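Local coordinates for protein halocarboxylic acid dehalogenase DehI (Pseudomonas putida, PDB 3BJX) that probably hydrolyses the carbon-halogen bond of 2-haloalkanoic acids, as a group I alpha-haloacid dehalogenase, at residues Pro48-Phe52 / Gly53-Leu57; Val226-Glu230 / Gln231-Lys235; Ile289-Ile292 / His293-Cys297. All blocks are in the same frame, centred on the assembly; numbering follows the deposited sequence.

Overall arrangement
Three short local contacts, met in series along the chain, mark two helix starts and one helix interior of this all-alpha fold. Contact 1 comes first, where the loop after helix 32-45 turns into helix 52-57 near the centre of the fold and holds a sulfate. Contact 2 closes the turn between helices 212-223 and 230-248, and contact 3 is a pair of turns within the long helix 267-299. None encloses another. Contacts 2 and 3 touch through Tyr232 OH and Ser290 OG, 2.8 Å apart and probably hydrogen-bonded, and through Ile289 packing on Tyr232 and Lys235. Contact 1 stays separate, its nearest atoms about 9 Å from those of contact 3.

Contact 1 of 3, residues Pro48-Phe52 / Gly53-Leu57; sequences PWVAF and GCRVL. With SO4 (sulfate ion), chain E.
A bend at chi3 (-58°) folds the chain of Arg55 back along the start of helix 52-57 to the carbonyl of Val50, while Val50 CG1, anti to its backbone N (chi1 168°), lies against the aliphatic part of the same arginine. Arg55 NH1 donates to Val50 O at 2.7 Å, nearly along the C=O axis, although the oxygen sits 22° out of the guanidinium plane. Phe52 CA, a backbone atom, lies over the centre of one face of the Arg55 guanidinium, 3.7 Å above that plane. Val50 CG1 also packs 3.7 Å from Cys54 CB, and Phe52 CE1 meets Val56 CG2. Ala51 is the N-cap residue, and its carbonyl oxygen accepts from Arg55 N at 3.0 Å and weakly from Cys54 N; Val56 N to Phe52 O continues the helix.

The sulfate, probably from the crystallisation liquor, sits at this helix start. Its O3 takes a nearly straight bond from Phe52 N (2.6 Å) and a second from Trp49 NE1, lying in the plane of the indole at its edge. An N-H at the first turn of a helix would probably favour an anion here. Ser203 also binds the sulfate and bonds to Arg55 NH1, while Gln24 accepts from Arg55 NE. Replacing Arg55 with an alanine would probably leave Val50 O without this donor and the Gln24 and Ser203 side chains without their guanidinium partner.

The indole of Trp49 meets the rings of Phe125 and Tyr132 on helix 112-143, and Val50 packs on Tyr38 and Arg42 of helix 32-45. Val56 and Leu57 pack against helix 267-299, with Val56 also touching Ala271 of the second subunit.

Contact 2 of 3, residues Val226-Glu230 / Gln231-Lys235; sequences VARTE and QYDAK
This is a local helix-start contact: the loop after helix 212-223 folds against the first turn of helix 230-248, partly buried and beside the second subunit. Arg228 grips Asp233 side-on, NE and NH2 both reaching OD1, at 2.7 Å and 2.9 Å. NE uses the syn lone pair of that oxygen, whereas NH2 comes to the anti side, 32° out of the carboxylate plane. The other Asp233 oxygen, OD2, forms a salt bridge with Arg237 of the second subunit, and Arg228 NH1 has a further one with Asp286.

One face of the guanidinium lies over Tyr232 CE2, with the two planes 81° apart. Ala227 CA sits over the tyrosine ring in a CH-pi contact, 3.9 Å from its centroid, while the hydroxyl bonds to Ser290. Thr229 OG1, placed between its backbone N and carbonyl carbon (chi1 59°), donates to Val226 O at 2.6 Å and accepts weakly from Tyr232 N. Asp233 N bonds to Thr229 O at 2.8 Å. The type II turn Val226-Thr229 leads into helix 230-248 with Thr229 as its N-cap, a residue often found in that position, though its capping bond here is weak.

Contact 3 of 3, residues Ile289-Ile292 / His293-Cys297; sequences ISII and HITEC
His293 begins the second segment with its N bonded to Ile289 O at 2.9 Å, an ordinary i to i+4 helix bond. Its CB lies 3.4 Å from Ser290 O, and one turn further on, Cys297 SG comes over one face of the imidazole, offset toward the rim, 4.0 Å above the ring plane. Ile294 follows: its N bonds to Ser290 O, and its CD1 meets Ile291 CD1 at 4.1 Å, the two side chains lying obliquely across each other. At Thr295 the backbone N and the hydroxyl both donate to Ile291 O. The hydroxyl bond is the shorter, OG1 to Ile291 O measuring 2.6 Å, and the two donors come from opposite faces of the carbonyl plane. With OG1 beside its own backbone N and anti to the carbonyl carbon (chi1 -48°), the hydroxyl points back along the helix to Ile291 O, which therefore has two donors. Asn126 also bonds to OG1. Glu296 N then bonds to Ile292 O at 2.9 Å.

Helix 267-299 is packed between neighbours on several sides. Ile291, Ile292 and Thr295 touch helix 112-143, Ile294 and Cys297 pack against helix 212-223, and Ile289 packs on helix 230-248. Ser290 OG bonds to His196, joining a loop to this helix.

Contact 1 of 3, residues Pro48-Phe52 / Gly53-Leu57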
ATOM      1  N   PRO A  48       1.489 -14.525  20.758  1.00 15.74           N
ATOM      2  CA  PRO A  48       0.911 -15.831  20.514  1.00 15.03           C
ATOM      3  C   PRO A  48       0.377 -16.049  19.077  1.00 16.05           C
ATOM      4  O   PRO A  48      -0.439 -16.953  18.843  1.00 17.88           O
ATOM      5  CB  PRO A  48      -0.240 -15.879  21.538  1.00 12.99           C
ATOM      6  CG  PRO A  48      -0.555 -14.450  21.870  1.00 12.43           C
ATOM      7  CD  PRO A  48       0.454 -13.566  21.184  1.00 15.21           C
ATOM      8  N   TRP A  49       0.808 -15.228  18.132  1.00 15.97           N
ATOM      9  CA  TRP A  49       0.447 -15.422  16.734  1.00 15.62           C
ATOM     10  C   TRP A  49       1.583 -14.950  15.827  1.00 16.38           C
ATOM     11  O   TRP A  49       2.432 -14.143  16.232  1.00 18.31           O
ATOM     12  CB  TRP A  49      -0.893 -14.730  16.385  1.00 13.30           C
ATOM     13  CG  TRP A  49      -0.808 -13.289  15.947  1.00 13.67           C
ATOM     14  CD1 TRP A  49      -0.992 -12.800  14.677  1.00 13.85           C
ATOM     15  CD2 TRP A  49      -0.526 -12.142  16.771  1.00 14.26           C
ATOM     16  NE1 TRP A  49      -0.839 -11.429  14.659  1.00 13.48           N
ATOM     17  CE2 TRP A  49      -0.552 -10.999  15.930  1.00 14.25           C
ATOM     18  CE3 TRP A  49      -0.256 -11.966  18.138  1.00 13.75           C
ATOM     19  CZ2 TRP A  49      -0.320  -9.691  16.418  1.00 14.47           C
ATOM     20  CZ3 TRP A  49      -0.015 -10.649  18.618  1.00 13.67           C
ATOM     21  CH2 TRP A  49      -0.043  -9.544  17.753  1.00 13.04           C
ATOM     22  N   VAL A  50       1.598 -15.479  14.611  1.00 16.19           N
ATOM     23  CA  VAL A  50       2.435 -14.971  13.531  1.00 15.53           C
ATOM     24  C   VAL A  50       1.567 -14.044  12.687  1.00 16.68           C
ATOM     25  O   VAL A  50       0.480 -14.447  12.250  1.00 17.77           O
ATOM     26  CB  VAL A  50       3.050 -16.129  12.674  1.00 14.56           C
ATOM     27  CG1 VAL A  50       3.662 -15.596  11.410  1.00 13.86           C
ATOM     28  CG2 VAL A  50       4.123 -16.873  13.483  1.00 12.88           C
ATOM     29  N   ALA A  51       2.032 -12.800  12.505  1.00 14.97           N
ATOM     30  CA  ALA A  51       1.271 -11.767  11.826  1.00 15.69           C
ATOM     31  C   ALA A  51       0.840 -12.256  10.459  1.00 16.54           C
ATOM     32  O   ALA A  51       1.621 -12.930   9.773  1.00 18.37           O
ATOM     33  CB  ALA A  51       2.071 -10.512  11.686  1.00 13.52           C
ATOM     34  N   PHE A  52      -0.410 -11.952  10.102  1.00 15.34           N
ATOM     35  CA  PHE A  52      -0.935 -12.132   8.750  1.00 17.34           C
ATOM     36  C   PHE A  52       0.116 -11.714   7.688  1.00 18.66           C
ATOM     37  O   PHE A  52       0.351 -12.436   6.716  1.00 20.36           O
ATOM     38  CB  PHE A  52      -2.245 -11.310   8.620  1.00 16.08           C
ATOM     39  CG  PHE A  52      -2.994 -11.475   7.298  1.00 14.60           C
ATOM     40  CD1 PHE A  52      -2.868 -12.616   6.518  1.00 12.01           C
ATOM     41  CD2 PHE A  52      -3.887 -10.472   6.879  1.00 14.40           C
ATOM     42  CE1 PHE A  52      -3.585 -12.739   5.319  1.00 12.65           C
ATOM     43  CE2 PHE A  52      -4.618 -10.596   5.703  1.00 12.82           C
ATOM     44  CZ  PHE A  52      -4.469 -11.732   4.921  1.00 13.60           C
ATOM     45  N   GLY A  53       0.759 -10.564   7.892  1.00 19.54           N
ATOM     46  CA  GLY A  53       1.765 -10.063   6.968  1.00 19.40           C
ATOM     47  C   GLY A  53       2.945 -10.997   6.797  1.00 20.79           C
ATOM     48  O   GLY A  53       3.465 -11.166   5.689  1.00 20.71           O
ATOM     49  N   CYS A  54       3.381 -11.599   7.898  1.00 20.96           N
ATOM     50  CA  CYS A  54       4.456 -12.603   7.833  1.00 20.31           C
ATOM     51  C   CYS A  54       4.020 -13.863   7.103  1.00 20.17           C
ATOM     52  O   CYS A  54       4.782 -14.402   6.319  1.00 22.72           O
ATOM     53  CB  CYS A  54       4.951 -12.957   9.220  1.00 18.71           C
ATOM     54  SG  CYS A  54       5.858 -11.617   9.934  1.00 16.71           S
ATOM     55  N   ARG A  55       2.793 -14.309   7.360  1.00 18.09           N
ATOM     56  CA  ARG A  55       2.248 -15.509   6.732  1.00 17.42           C
ATOM     57  C   ARG A  55       2.121 -15.378   5.211  1.00 18.12           C
ATOM     58  O   ARG A  55       2.259 -16.382   4.481  1.00 18.41           O
ATOM     59  CB  ARG A  55       0.896 -15.901   7.363  1.00 15.73           C
ATOM     60  CG  ARG A  55       0.953 -15.979   8.890  1.00 14.81           C
ATOM     61  CD  ARG A  55      -0.218 -16.750   9.475  1.00 14.76           C
ATOM     62  NE  ARG A  55      -1.544 -16.216   9.139  1.00 11.12           N
ATOM     63  CZ  ARG A  55      -2.293 -15.456   9.940  1.00 12.02           C
ATOM     64  NH1 ARG A  55      -1.850 -15.071  11.131  1.00 10.43           N
ATOM     65  NH2 ARG A  55      -3.503 -15.052   9.533  1.00 11.49           N
ATOM     66  N   VAL A  56       1.855 -14.158   4.745  1.00 15.30           N
ATOM     67  CA  VAL A  56       1.888 -13.851   3.320  1.00 15.78           C
ATOM     68  C   VAL A  56       3.317 -13.839   2.765  1.00 16.60           C
ATOM     69  O   VAL A  56       3.547 -14.301   1.647  1.00 16.39           O
ATOM     70  CB  VAL A  56       1.150 -12.517   3.001  1.00 13.81           C
ATOM     71  CG1 VAL A  56       1.315 -12.134   1.536  1.00 12.09           C
ATOM     72  CG2 VAL A  56      -0.349 -12.643   3.382  1.00 12.01           C
ATOM     73  N   LEU A  57       4.257 -13.325   3.560  1.00 18.43           N
ATOM     74  CA  LEU A  57       5.682 -13.227   3.193  1.00 18.92           C
ATOM     75  C   LEU A  57       6.304 -14.598   3.137  1.00 18.65           C
ATOM     76  O   LEU A  57       7.220 -14.839   2.353  1.00 19.02           O
ATOM     77  CB  LEU A  57       6.464 -12.389   4.214  1.00 17.33           C
ATOM     78  CG  LEU A  57       6.150 -10.902   4.341  1.00 18.22           C
ATOM     79  CD1 LEU A  57       6.954 -10.270   5.518  1.00 18.61           C
ATOM     80  CD2 LEU A  57       6.393 -10.158   3.007  1.00 18.16           C
TER
HETATM   81  S   SO4 E 297      -2.035  -9.361  12.052  1.00 25.72           S
HETATM   82  O1  SO4 E 297      -2.319  -9.031  13.462  1.00 24.70           O
HETATM   83  O2  SO4 E 297      -0.799  -8.703  11.628  1.00 25.61           O
HETATM   84  O3  SO4 E 297      -1.877 -10.803  11.935  1.00 26.55           O
HETATM   85  O4  SO4 E 297      -3.114  -8.933  11.161  1.00 24.36           O

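Contact 2 of 3, residues Val226-Glu230 / Gln231-Lys235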
ATOM      1  N   VAL A 226     -15.695   5.062  12.955  1.00 21.68           N
ATOM      2  CA  VAL A 226     -14.336   5.594  13.099  1.00 22.03           C
ATOM      3  C   VAL A 226     -13.372   5.226  11.986  1.00 22.36           C
ATOM      4  O   VAL A 226     -12.574   6.070  11.569  1.00 23.95           O
ATOM      5  CB  VAL A 226     -13.682   5.263  14.470  1.00 22.79           C
ATOM      6  CG1 VAL A 226     -14.411   5.961  15.571  1.00 22.75           C
ATOM      7  CG2 VAL A 226     -13.640   3.760  14.721  1.00 23.32           C
ATOM      8  N   ALA A 227     -13.423   3.974  11.532  1.00 21.17           N
ATOM      9  CA  ALA A 227     -12.523   3.487  10.503  1.00 18.92           C
ATOM     10  C   ALA A 227     -12.619   4.324   9.232  1.00 19.14           C
ATOM     11  O   ALA A 227     -13.707   4.745   8.841  1.00 18.58           O
ATOM     12  CB  ALA A 227     -12.811   2.025  10.203  1.00 18.86           C
ATOM     13  N   ARG A 228     -11.472   4.559   8.593  1.00 19.16           N
ATOM     14  CA  ARG A 228     -11.366   5.355   7.361  1.00 19.87           C
ATOM     15  C   ARG A 228     -11.927   6.796   7.393  1.00 21.56           C
ATOM     16  O   ARG A 228     -12.139   7.404   6.343  1.00 20.89           O
ATOM     17  CB  ARG A 228     -11.896   4.564   6.153  1.00 19.48           C
ATOM     18  CG  ARG A 228     -11.134   3.257   5.925  1.00 18.39           C
ATOM     19  CD  ARG A 228      -9.867   3.452   5.091  1.00 16.94           C
ATOM     20  NE  ARG A 228      -8.706   4.002   5.789  1.00 16.46           N
ATOM     21  CZ  ARG A 228      -7.692   3.285   6.288  1.00 16.94           C
ATOM     22  NH1 ARG A 228      -7.691   1.954   6.248  1.00 16.66           N
ATOM     23  NH2 ARG A 228      -6.674   3.904   6.855  1.00 13.85           N
ATOM     24  N   THR A 229     -12.134   7.341   8.595  1.00 23.12           N
ATOM     25  CA  THR A 229     -12.453   8.750   8.755  1.00 24.72           C
ATOM     26  C   THR A 229     -11.152   9.546   8.614  1.00 26.54           C
ATOM     27  O   THR A 229     -10.069   8.963   8.691  1.00 28.98           O
ATOM     28  CB  THR A 229     -13.131   9.050  10.114  1.00 24.61           C
ATOM     29  OG1 THR A 229     -12.275   8.656  11.198  1.00 24.27           O
ATOM     30  CG2 THR A 229     -14.507   8.343  10.223  1.00 23.30           C
ATOM     31  N   GLU A 230     -11.260  10.853   8.374  1.00 26.81           N
ATOM     32  CA  GLU A 230     -10.108  11.750   8.265  1.00 29.14           C
ATOM     33  C   GLU A 230      -9.139  11.592   9.428  1.00 26.37           C
ATOM     34  O   GLU A 230      -7.936  11.399   9.223  1.00 25.48           O
ATOM     35  CB  GLU A 230     -10.583  13.205   8.250  1.00 31.08           C
ATOM     36  CG  GLU A 230     -10.426  13.948   6.950  1.00 34.09           C
ATOM     37  CD  GLU A 230     -10.909  15.400   7.074  1.00 35.67           C
ATOM     38  OE1 GLU A 230     -10.995  15.911   8.225  1.00 37.09           O
ATOM     39  OE2 GLU A 230     -11.206  16.023   6.017  1.00 38.09           O
ATOM     40  N   GLN A 231      -9.684  11.692  10.641  1.00 24.05           N
ATOM     41  CA  GLN A 231      -8.926  11.580  11.883  1.00 23.05           C
ATOM     42  C   GLN A 231      -8.227  10.219  12.019  1.00 21.12           C
ATOM     43  O   GLN A 231      -7.081  10.137  12.500  1.00 19.65           O
ATOM     44  CB  GLN A 231      -9.844  11.865  13.078  1.00 24.86           C
ATOM     45  CG  GLN A 231      -9.124  11.981  14.422  1.00 28.21           C
ATOM     46  CD  GLN A 231      -9.871  12.829  15.438  1.00 29.97           C
ATOM     47  OE1 GLN A 231     -11.093  13.013  15.342  1.00 31.33           O
ATOM     48  NE2 GLN A 231      -9.134  13.358  16.430  1.00 29.93           N
ATOM     49  N   TYR A 232      -8.918   9.167  11.569  1.00 19.86           N
ATOM     50  CA  TYR A 232      -8.383   7.793  11.547  1.00 16.84           C
ATOM     51  C   TYR A 232      -7.247   7.629  10.520  1.00 17.22           C
ATOM     52  O   TYR A 232      -6.200   7.031  10.813  1.00 16.83           O
ATOM     53  CB  TYR A 232      -9.517   6.805  11.274  1.00 13.19           C
ATOM     54  CG  TYR A 232      -9.114   5.345  11.266  1.00 12.70           C
ATOM     55  CD1 TYR A 232      -9.303   4.545  12.395  1.00 11.79           C
ATOM     56  CD2 TYR A 232      -8.569   4.752  10.112  1.00 11.37           C
ATOM     57  CE1 TYR A 232      -8.957   3.230  12.380  1.00 11.72           C
ATOM     58  CE2 TYR A 232      -8.222   3.448  10.090  1.00 10.51           C
ATOM     59  CZ  TYR A 232      -8.397   2.683  11.227  1.00 12.23           C
ATOM     60  OH  TYR A 232      -8.028   1.350  11.213  1.00 11.26           O
ATOM     61  N   ASP A 233      -7.464   8.157   9.321  1.00 16.48           N
ATOM     62  CA  ASP A 233      -6.458   8.116   8.275  1.00 16.02           C
ATOM     63  C   ASP A 233      -5.224   8.896   8.722  1.00 15.09           C
ATOM     64  O   ASP A 233      -4.096   8.425   8.561  1.00 15.38           O
ATOM     65  CB  ASP A 233      -7.017   8.674   6.954  1.00 16.62           C
ATOM     66  CG  ASP A 233      -7.933   7.686   6.211  1.00 17.53           C
ATOM     67  OD1 ASP A 233      -8.041   6.498   6.598  1.00 18.91           O
ATOM     68  OD2 ASP A 233      -8.573   8.112   5.225  1.00 16.51           O
ATOM     69  N   ALA A 234      -5.449  10.068   9.320  1.00 13.91           N
ATOM     70  CA  ALA A 234      -4.359  10.904   9.829  1.00 13.17           C
ATOM     71  C   ALA A 234      -3.519  10.214  10.902  1.00 12.30           C
ATOM     72  O   ALA A 234      -2.295  10.360  10.938  1.00 14.63           O
ATOM     73  CB  ALA A 234      -4.903  12.233  10.343  1.00 12.74           C
ATOM     74  N   LYS A 235      -4.180   9.474  11.777  1.00 11.19           N
ATOM     75  CA  LYS A 235      -3.516   8.729  12.831  1.00 12.25           C
ATOM     76  C   LYS A 235      -2.686   7.562  12.278  1.00 12.99           C
ATOM     77  O   LYS A 235      -1.588   7.316  12.772  1.00 14.09           O
ATOM     78  CB  LYS A 235      -4.556   8.212  13.845  1.00 12.60           C
ATOM     79  CG  LYS A 235      -3.981   7.413  15.002  1.00 11.93           C
ATOM     80  CD  LYS A 235      -3.006   8.221  15.789  1.00 15.00           C
ATOM     81  CE  LYS A 235      -3.673   9.290  16.663  1.00 16.48           C
ATOM     82  NZ  LYS A 235      -2.620  10.097  17.385  1.00 18.21           N
TER

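Contact 3 of 3, residues Ile289-Ile292 / His293-Cys297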
ATOM      1  N   ILE A 289      -4.502   0.725  15.355  1.00 15.38           N
ATOM      2  CA  ILE A 289      -5.486   1.719  15.798  1.00 14.33           C
ATOM      3  C   ILE A 289      -6.868   1.151  16.127  1.00 14.39           C
ATOM      4  O   ILE A 289      -7.469   1.540  17.131  1.00 15.28           O
ATOM      5  CB  ILE A 289      -5.651   2.867  14.742  1.00 12.50           C
ATOM      6  CG1 ILE A 289      -4.337   3.631  14.564  1.00 13.03           C
ATOM      7  CG2 ILE A 289      -6.763   3.821  15.135  1.00 12.52           C
ATOM      8  CD1 ILE A 289      -4.275   4.369  13.236  1.00  8.59           C
ATOM      9  N   SER A 290      -7.400   0.281  15.257  1.00 13.45           N
ATOM     10  CA  SER A 290      -8.784  -0.185  15.374  1.00 10.89           C
ATOM     11  C   SER A 290      -9.012  -0.959  16.678  1.00 12.15           C
ATOM     12  O   SER A 290     -10.066  -0.821  17.335  1.00 11.72           O
ATOM     13  CB  SER A 290      -9.142  -1.096  14.188  1.00 10.28           C
ATOM     14  OG  SER A 290      -9.268  -0.387  12.968  1.00  8.96           O
ATOM     15  N   ILE A 291      -8.026  -1.795  17.019  1.00 13.68           N
ATOM     16  CA  ILE A 291      -8.097  -2.716  18.164  1.00 14.15           C
ATOM     17  C   ILE A 291      -7.835  -1.988  19.469  1.00 14.86           C
ATOM     18  O   ILE A 291      -8.486  -2.268  20.474  1.00 16.13           O
ATOM     19  CB  ILE A 291      -7.152  -3.967  17.974  1.00 13.97           C
ATOM     20  CG1 ILE A 291      -7.539  -4.737  16.698  1.00 12.48           C
ATOM     21  CG2 ILE A 291      -7.147  -4.874  19.196  1.00 12.27           C
ATOM     22  CD1 ILE A 291      -8.912  -5.336  16.683  1.00 15.37           C
ATOM     23  N   ILE A 292      -6.903  -1.038  19.453  1.00 15.13           N
ATOM     24  CA  ILE A 292      -6.734  -0.173  20.602  1.00 16.29           C
ATOM     25  C   ILE A 292      -7.996   0.657  20.815  1.00 17.35           C
ATOM     26  O   ILE A 292      -8.401   0.864  21.953  1.00 17.40           O
ATOM     27  CB  ILE A 292      -5.451   0.718  20.495  1.00 16.97           C
ATOM     28  CG1 ILE A 292      -4.214  -0.124  20.826  1.00 15.52           C
ATOM     29  CG2 ILE A 292      -5.523   1.940  21.436  1.00 14.77           C
ATOM     30  CD1 ILE A 292      -2.943   0.591  20.661  1.00 17.64           C
ATOM     31  N   HIS A 293      -8.628   1.113  19.725  1.00 18.46           N
ATOM     32  CA  HIS A 293      -9.928   1.777  19.845  1.00 17.68           C
ATOM     33  C   HIS A 293     -10.992   0.941  20.516  1.00 17.52           C
ATOM     34  O   HIS A 293     -11.641   1.416  21.432  1.00 20.96           O
ATOM     35  CB  HIS A 293     -10.471   2.295  18.519  1.00 17.12           C
ATOM     36  CG  HIS A 293     -11.599   3.266  18.698  1.00 16.61           C
ATOM     37  ND1 HIS A 293     -11.451   4.452  19.388  1.00 14.12           N
ATOM     38  CD2 HIS A 293     -12.896   3.213  18.307  1.00 14.37           C
ATOM     39  CE1 HIS A 293     -12.606   5.093  19.397  1.00 14.16           C
ATOM     40  NE2 HIS A 293     -13.498   4.361  18.754  1.00 13.16           N
ATOM     41  N   ILE A 294     -11.174  -0.295  20.072  1.00 17.07           N
ATOM     42  CA  ILE A 294     -12.111  -1.214  20.724  1.00 14.38           C
ATOM     43  C   ILE A 294     -11.752  -1.405  22.206  1.00 15.48           C
ATOM     44  O   ILE A 294     -12.606  -1.324  23.072  1.00 15.04           O
ATOM     45  CB  ILE A 294     -12.124  -2.579  19.986  1.00 14.15           C
ATOM     46  CG1 ILE A 294     -12.825  -2.450  18.628  1.00 11.98           C
ATOM     47  CG2 ILE A 294     -12.765  -3.677  20.830  1.00 11.45           C
ATOM     48  CD1 ILE A 294     -12.476  -3.564  17.615  1.00 11.08           C
ATOM     49  N   THR A 295     -10.476  -1.652  22.484  1.00 16.55           N
ATOM     50  CA  THR A 295      -9.982  -1.775  23.861  1.00 17.33           C
ATOM     51  C   THR A 295     -10.327  -0.578  24.727  1.00 18.85           C
ATOM     52  O   THR A 295     -10.719  -0.742  25.884  1.00 18.79           O
ATOM     53  CB  THR A 295      -8.475  -2.022  23.888  1.00 15.82           C
ATOM     54  OG1 THR A 295      -8.168  -3.067  22.953  1.00 15.92           O
ATOM     55  CG2 THR A 295      -8.011  -2.455  25.270  1.00 15.25           C
ATOM     56  N   GLU A 296     -10.198   0.618  24.157  1.00 20.34           N
ATOM     57  CA  GLU A 296     -10.484   1.857  24.864  1.00 20.73           C
ATOM     58  C   GLU A 296     -11.977   1.991  25.200  1.00 20.96           C
ATOM     59  O   GLU A 296     -12.339   2.501  26.259  1.00 21.37           O
ATOM     60  CB  GLU A 296     -10.008   3.050  24.035  1.00 21.50           C
ATOM     61  CG  GLU A 296     -10.048   4.385  24.766  1.00 21.59           C
ATOM     62  CD  GLU A 296      -9.814   5.582  23.858  1.00 22.58           C
ATOM     63  OE1 GLU A 296      -9.283   5.440  22.723  1.00 22.70           O
ATOM     64  OE2 GLU A 296     -10.181   6.689  24.289  1.00 23.02           O
ATOM     65  N   CYS A 297     -12.834   1.548  24.285  1.00 20.67           N
ATOM     66  CA  CYS A 297     -14.270   1.569  24.499  1.00 20.27           C
ATOM     67  C   CYS A 297     -14.641   0.599  25.585  1.00 21.44           C
ATOM     68  O   CYS A 297     -15.678   0.759  26.214  1.00 22.38           O
ATOM     69  CB  CYS A 297     -15.016   1.184  23.232  1.00 21.21           C
ATOM     70  SG  CYS A 297     -15.054   2.451  21.954  1.00 17.74           S
TER